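Sulfatase (Bacteroides fragilis CAG:558, PDB 6USS) probably hydrolyses aryl sulfate esters as a calcium-dependent gut bacterial sulfatase of the alkaline phosphatase clan. Local coordinates at residues V63-Q75 with I292-D304. The protein carries 1 engineered substitution. Numbering follows the deposited sequence.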
loop_
_atom_site.group_PDB
_atom_site.type_symbol
_atom_site.label_atom_id
_atom_site.label_comp_id
_atom_site.label_asym_id
_atom_site.label_seq_id
_atom_site.Cartn_x
_atom_site.Cartn_y
_atom_site.Cartn_z
ATOM N N VAL A 63 -37.650 15.899 -9.781
ATOM C CA VAL A 63 -37.009 16.981 -9.024
ATOM C C VAL A 63 -35.476 16.878 -8.980
ATOM O O VAL A 63 -34.793 17.907 -8.985
ATOM C CB VAL A 63 -37.597 17.097 -7.595
ATOM C CG1 VAL A 63 -39.099 17.153 -7.643
ATOM C CG2 VAL A 63 -37.129 15.971 -6.660
ATOM N N TYR A 64 -34.907 15.675 -8.946
ATOM C CA TYR A 64 -33.456 15.563 -8.850
ATOM C C TYR A 64 -32.807 15.798 -10.209
ATOM O O TYR A 64 -33.454 15.745 -11.256
ATOM C CB TYR A 64 -33.049 14.190 -8.304
ATOM C CG TYR A 64 -33.578 13.921 -6.907
ATOM C CD1 TYR A 64 -33.465 14.885 -5.906
ATOM C CD2 TYR A 64 -34.184 12.708 -6.590
ATOM C CE1 TYR A 64 -33.954 14.657 -4.629
ATOM C CE2 TYR A 64 -34.670 12.464 -5.309
ATOM C CZ TYR A 64 -34.557 13.449 -4.327
ATOM O OH TYR A 64 -35.041 13.225 -3.046
ATOM N N GLU A 65 -31.509 16.075 -10.188
ATOM C CA GLU A 65 -30.760 16.336 -11.418
ATOM C C GLU A 65 -29.470 15.518 -11.419
ATOM O O GLU A 65 -28.468 15.906 -10.808
ATOM C CB GLU A 65 -30.489 17.822 -11.575
ATOM C CG GLU A 65 -31.756 18.632 -11.759
ATOM C CD GLU A 65 -31.491 20.121 -11.782
ATOM O OE1 GLU A 65 -30.322 20.520 -11.988
ATOM O OE2 GLU A 65 -32.446 20.900 -11.579
ATOM N N THR A 66 -29.496 14.379 -12.107
ATOM C CA THR A 66 -28.307 13.566 -12.338
ATOM C C THR A 66 -28.114 13.423 -13.847
ATOM O O THR A 66 -28.276 12.329 -14.411
ATOM C CB THR A 66 -28.413 12.204 -11.652
ATOM O OG1 THR A 66 -29.590 11.504 -12.098
ATOM C CG2 THR A 66 -28.471 12.383 -10.142
ATOM N N PRO A 67 -27.781 14.516 -14.537
ATOM C CA PRO A 67 -27.653 14.427 -16.000
ATOM C C PRO A 67 -26.514 13.529 -16.436
ATOM O O PRO A 67 -26.584 12.953 -17.531
ATOM C CB PRO A 67 -27.411 15.880 -16.423
ATOM C CG PRO A 67 -26.702 16.482 -15.216
ATOM C CD PRO A 67 -27.377 15.838 -14.023
ATOM N N ASN A 68 -25.457 13.398 -15.615
ATOM C CA ASN A 68 -24.320 12.569 -16.013
ATOM C C ASN A 68 -24.629 11.076 -15.853
ATOM O O ASN A 68 -24.129 10.254 -16.630
ATOM C CB ASN A 68 -23.080 12.953 -15.212
ATOM C CG ASN A 68 -22.572 14.351 -15.537
ATOM O OD1 ASN A 68 -22.090 14.619 -16.638
ATOM N ND2 ASN A 68 -22.647 15.244 -14.556
ATOM N N MET A 69 -25.438 10.707 -14.845
ATOM C CA MET A 69 -25.974 9.348 -14.769
ATOM C C MET A 69 -26.811 9.013 -16.008
ATOM O O MET A 69 -26.745 7.892 -16.522
ATOM C CB MET A 69 -26.821 9.175 -13.496
ATOM C CG MET A 69 -26.041 9.126 -12.192
ATOM S SD MET A 69 -27.101 8.871 -10.743
ATOM C CE MET A 69 -27.828 7.255 -11.057
ATOM N N GLU A 70 -27.629 9.960 -16.487
ATOM C CA GLU A 70 -28.423 9.711 -17.690
ATOM C C GLU A 70 -27.524 9.510 -18.903
ATOM O O GLU A 70 -27.734 8.587 -19.703
ATOM C CB GLU A 70 -29.380 10.875 -17.935
ATOM C CG GLU A 70 -30.457 11.040 -16.909
ATOM C CD GLU A 70 -31.286 12.299 -17.137
ATOM O OE1 GLU A 70 -31.433 12.717 -18.306
ATOM O OE2 GLU A 70 -31.801 12.864 -16.148
ATOM N N ARG A 71 -26.533 10.390 -19.055
ATOM C CA ARG A 71 -25.485 10.239 -20.061
ATOM C C ARG A 71 -24.843 8.846 -20.006
ATOM O O ARG A 71 -24.746 8.152 -21.027
ATOM C CB ARG A 71 -24.443 11.347 -19.841
ATOM C CG ARG A 71 -23.480 11.592 -20.977
ATOM C CD ARG A 71 -22.784 12.951 -20.843
ATOM N NE ARG A 71 -21.353 12.860 -21.134
ATOM C CZ ARG A 71 -20.402 13.068 -20.229
ATOM N NH1 ARG A 71 -20.750 13.388 -18.992
ATOM N NH2 ARG A 71 -19.110 12.963 -20.553
ATOM N N LEU A 72 -24.388 8.427 -18.815
ATOM C CA LEU A 72 -23.752 7.115 -18.672
ATOM C C LEU A 72 -24.706 5.987 -19.065
ATOM O O LEU A 72 -24.304 5.022 -19.729
ATOM C CB LEU A 72 -23.243 6.935 -17.238
ATOM C CG LEU A 72 -22.401 5.692 -16.903
ATOM C CD1 LEU A 72 -21.076 5.716 -17.635
ATOM C CD2 LEU A 72 -22.170 5.551 -15.399
ATOM N N ALA A 73 -25.987 6.106 -18.693
ATOM C CA ALA A 73 -26.940 5.045 -18.999
ATOM C C ALA A 73 -27.222 4.974 -20.495
ATOM O O ALA A 73 -27.348 3.874 -21.048
ATOM C CB ALA A 73 -28.231 5.247 -18.206
ATOM N N LYS A 74 -27.331 6.133 -21.165
ATOM C CA LYS A 74 -27.518 6.131 -22.618
ATOM C C LYS A 74 -26.372 5.442 -23.346
ATOM O O LYS A 74 -26.564 4.990 -24.474
ATOM C CB LYS A 74 -27.690 7.558 -23.172
ATOM C CG LYS A 74 -29.113 8.131 -23.006
ATOM C CD LYS A 74 -29.187 9.624 -23.416
ATOM C CE LYS A 74 -29.920 10.483 -22.356
ATOM N NZ LYS A 74 -28.950 11.304 -21.523
ATOM N N GLN A 75 -25.188 5.347 -22.731
ATOM C CA GLN A 75 -24.060 4.633 -23.311
ATOM C C GLN A 75 -23.875 3.229 -22.746
ATOM O O GLN A 75 -22.985 2.505 -23.211
ATOM C CB GLN A 75 -22.781 5.439 -23.114
ATOM C CG GLN A 75 -22.878 6.843 -23.663
ATOM C CD GLN A 75 -21.871 7.800 -23.015
ATOM O OE1 GLN A 75 -21.710 7.828 -21.784
ATOM N NE2 GLN A 75 -21.206 8.602 -23.843
ATOM N N ILE A 292 -27.098 15.090 -4.079
ATOM C CA ILE A 292 -27.252 14.190 -5.217
ATOM C C ILE A 292 -26.585 14.780 -6.450
ATOM O O ILE A 292 -25.919 14.069 -7.209
ATOM C CB ILE A 292 -28.746 13.892 -5.456
ATOM C CG1 ILE A 292 -29.270 12.900 -4.405
ATOM C CG2 ILE A 292 -28.991 13.396 -6.868
ATOM C CD1 ILE A 292 -30.782 12.871 -4.290
ATOM N N GLU A 293 -26.717 16.091 -6.649
ATOM C CA GLU A 293 -26.196 16.690 -7.867
ATOM C C GLU A 293 -24.683 16.832 -7.824
ATOM O O GLU A 293 -24.026 16.717 -8.862
ATOM C CB GLU A 293 -26.850 18.051 -8.127
ATOM C CG GLU A 293 -26.698 18.487 -9.595
ATOM C CD GLU A 293 -27.111 19.933 -9.888
ATOM O OE1 GLU A 293 -27.902 20.520 -9.117
ATOM O OE2 GLU A 293 -26.645 20.471 -10.922
ATOM N N GLY A 294 -24.115 17.070 -6.644
ATOM C CA GLY A 294 -22.669 17.161 -6.539
ATOM C C GLY A 294 -22.003 15.809 -6.706
ATOM O O GLY A 294 -20.904 15.713 -7.260
ATOM N N MET A 295 -22.656 14.745 -6.228
ATOM C CA MET A 295 -22.222 13.400 -6.582
ATOM C C MET A 295 -22.196 13.238 -8.095
ATOM O O MET A 295 -21.209 12.770 -8.667
ATOM C CB MET A 295 -23.150 12.365 -5.943
ATOM C CG MET A 295 -22.905 10.933 -6.413
ATOM S SD MET A 295 -23.826 10.501 -7.912
ATOM C CE MET A 295 -25.506 10.580 -7.325
ATOM N N ASP A 296 -23.282 13.635 -8.761
ATOM C CA ASP A 296 -23.376 13.480 -10.206
ATOM C C ASP A 296 -22.350 14.347 -10.941
ATOM O O ASP A 296 -21.879 13.967 -12.023
ATOM C CB ASP A 296 -24.796 13.810 -10.667
ATOM C CG ASP A 296 -25.013 13.506 -12.149
ATOM O OD1 ASP A 296 -25.333 12.334 -12.485
ATOM O OD2 ASP A 296 -24.878 14.437 -12.973
ATOM N N LYS A 297 -22.002 15.515 -10.383
ATOM C CA LYS A 297 -20.958 16.334 -10.989
ATOM C C LYS A 297 -19.628 15.609 -10.955
ATOM O O LYS A 297 -18.842 15.681 -11.909
ATOM C CB LYS A 297 -20.840 17.675 -10.269
ATOM C CG LYS A 297 -19.693 18.548 -10.761
ATOM C CD LYS A 297 -19.497 19.763 -9.847
ATOM C CE LYS A 297 -18.389 20.699 -10.342
ATOM N NZ LYS A 297 -17.055 20.062 -10.430
ATOM N N SER A 298 -19.363 14.899 -9.854
ATOM C CA SER A 298 -18.157 14.087 -9.766
ATOM C C SER A 298 -18.132 13.017 -10.865
ATOM O O SER A 298 -17.104 12.821 -11.533
ATOM C CB SER A 298 -18.064 13.470 -8.369
ATOM O OG SER A 298 -17.000 12.536 -8.265
ATOM N N LEU A 299 -19.265 12.323 -11.073
ATOM C CA LEU A 299 -19.334 11.307 -12.119
ATOM C C LEU A 299 -19.038 11.918 -13.478
ATOM O O LEU A 299 -18.257 11.373 -14.266
ATOM C CB LEU A 299 -20.704 10.637 -12.127
ATOM C CG LEU A 299 -20.944 9.584 -13.223
ATOM C CD1 LEU A 299 -20.221 8.268 -12.929
ATOM C CD2 LEU A 299 -22.413 9.343 -13.418
ATOM N N GLY A 300 -19.667 13.058 -13.771
ATOM C CA GLY A 300 -19.373 13.750 -15.012
ATOM C C GLY A 300 -17.907 14.119 -15.145
ATOM O O GLY A 300 -17.326 13.989 -16.223
ATOM N N ASP A 301 -17.290 14.572 -14.050
ATOM C CA ASP A 301 -15.908 15.045 -14.118
ATOM C C ASP A 301 -14.943 13.911 -14.454
ATOM O O ASP A 301 -14.003 14.104 -15.235
ATOM C CB ASP A 301 -15.497 15.712 -12.801
ATOM C CG ASP A 301 -16.207 17.039 -12.556
ATOM O OD1 ASP A 301 -16.709 17.660 -13.517
ATOM O OD2 ASP A 301 -16.245 17.477 -11.387
ATOM N N LEU A 302 -15.150 12.730 -13.865
ATOM C CA LEU A 302 -14.355 11.568 -14.251
ATOM C C LEU A 302 -14.666 11.138 -15.687
ATOM O O LEU A 302 -13.757 10.763 -16.441
ATOM C CB LEU A 302 -14.595 10.417 -13.269
ATOM C CG LEU A 302 -14.259 10.752 -11.818
ATOM C CD1 LEU A 302 -14.714 9.645 -10.853
ATOM C CD2 LEU A 302 -12.753 11.036 -11.681
ATOM N N MET A 303 -15.940 11.200 -16.090
ATOM C CA MET A 303 -16.293 10.818 -17.452
ATOM C C MET A 303 -15.632 11.744 -18.472
ATOM O O MET A 303 -15.176 11.289 -19.532
ATOM C CB MET A 303 -17.815 10.808 -17.619
ATOM C CG MET A 303 -18.531 9.617 -16.944
ATOM S SD MET A 303 -20.349 9.793 -16.791
ATOM C CE MET A 303 -20.882 9.500 -18.490
ATOM N N ASP A 304 -15.559 13.046 -18.160
ATOM C CA ASP A 304 -14.874 13.982 -19.046
ATOM C C ASP A 304 -13.379 13.748 -19.015
ATOM O O ASP A 304 -12.714 13.852 -20.051
ATOM C CB ASP A 304 -15.175 15.437 -18.670
ATOM C CG ASP A 304 -16.661 15.745 -18.642
ATOM O OD1 ASP A 304 -17.458 14.979 -19.242
ATOM O OD2 ASP A 304 -17.040 16.763 -18.018
#
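Ile292 sets its CD1 over the centre of the Tyr64 ring, a CH-pi contact 3.6 Å from CD1 to the ring centroid, while its other branch, CG2, meets Thr66 CG2. One residue on, the Glu293 side chain runs alongside that of Glu65, their carboxylate planes turned 49° apart and the OE1 atoms 3.8 Å from each other; Lys275 bridges to both acids and probably offsets their repulsion. Met295 brings CE to 4.1 Å from Met69 SD, and both methionines also rest on Phe319 of strand 315-321.

Asp296 carries the polar centre. Its carboxylate, swung away from its own backbone N (chi1 -173°), reaches the first turn of helix 67-74 and takes two amides through syn lone pairs: Asn68 N gives to OD2 at 2.9 Å and Met69 N to OD1 at 2.9 Å. Asn68 ND2 adds a second bond to OD2, 2.9 Å long but arriving from above the carboxylate plane, and a weak one to Asp296 O.

Leu299 CD2 packs against Met69 CG, and its CD1 faces Leu72 CD2. Gly300 lies against the Asn68 amide, its CA 3.3 Å from Asn68 OD1. Met303 puts CE against Leu72 CB at 3.7 Å and over one face of the Arg71 guanidinium, toward its rim. At Asp304, OD1 forms a salt bridge with Arg71 NH2, though the hydrogen bond within it is weak.

The two helices, inclined at 46°, pack together beside the central mixed sheet of the sulfatase fold. Thr66, at the N-cap position, makes no capping bond with its side chain, whose OG1 is hydrogen-bonded to Thr49 OG1; the buried Asp296 instead ties up two first-turn amides, and its negative charge is probably stabilised by those N-H groups and the helix dipole.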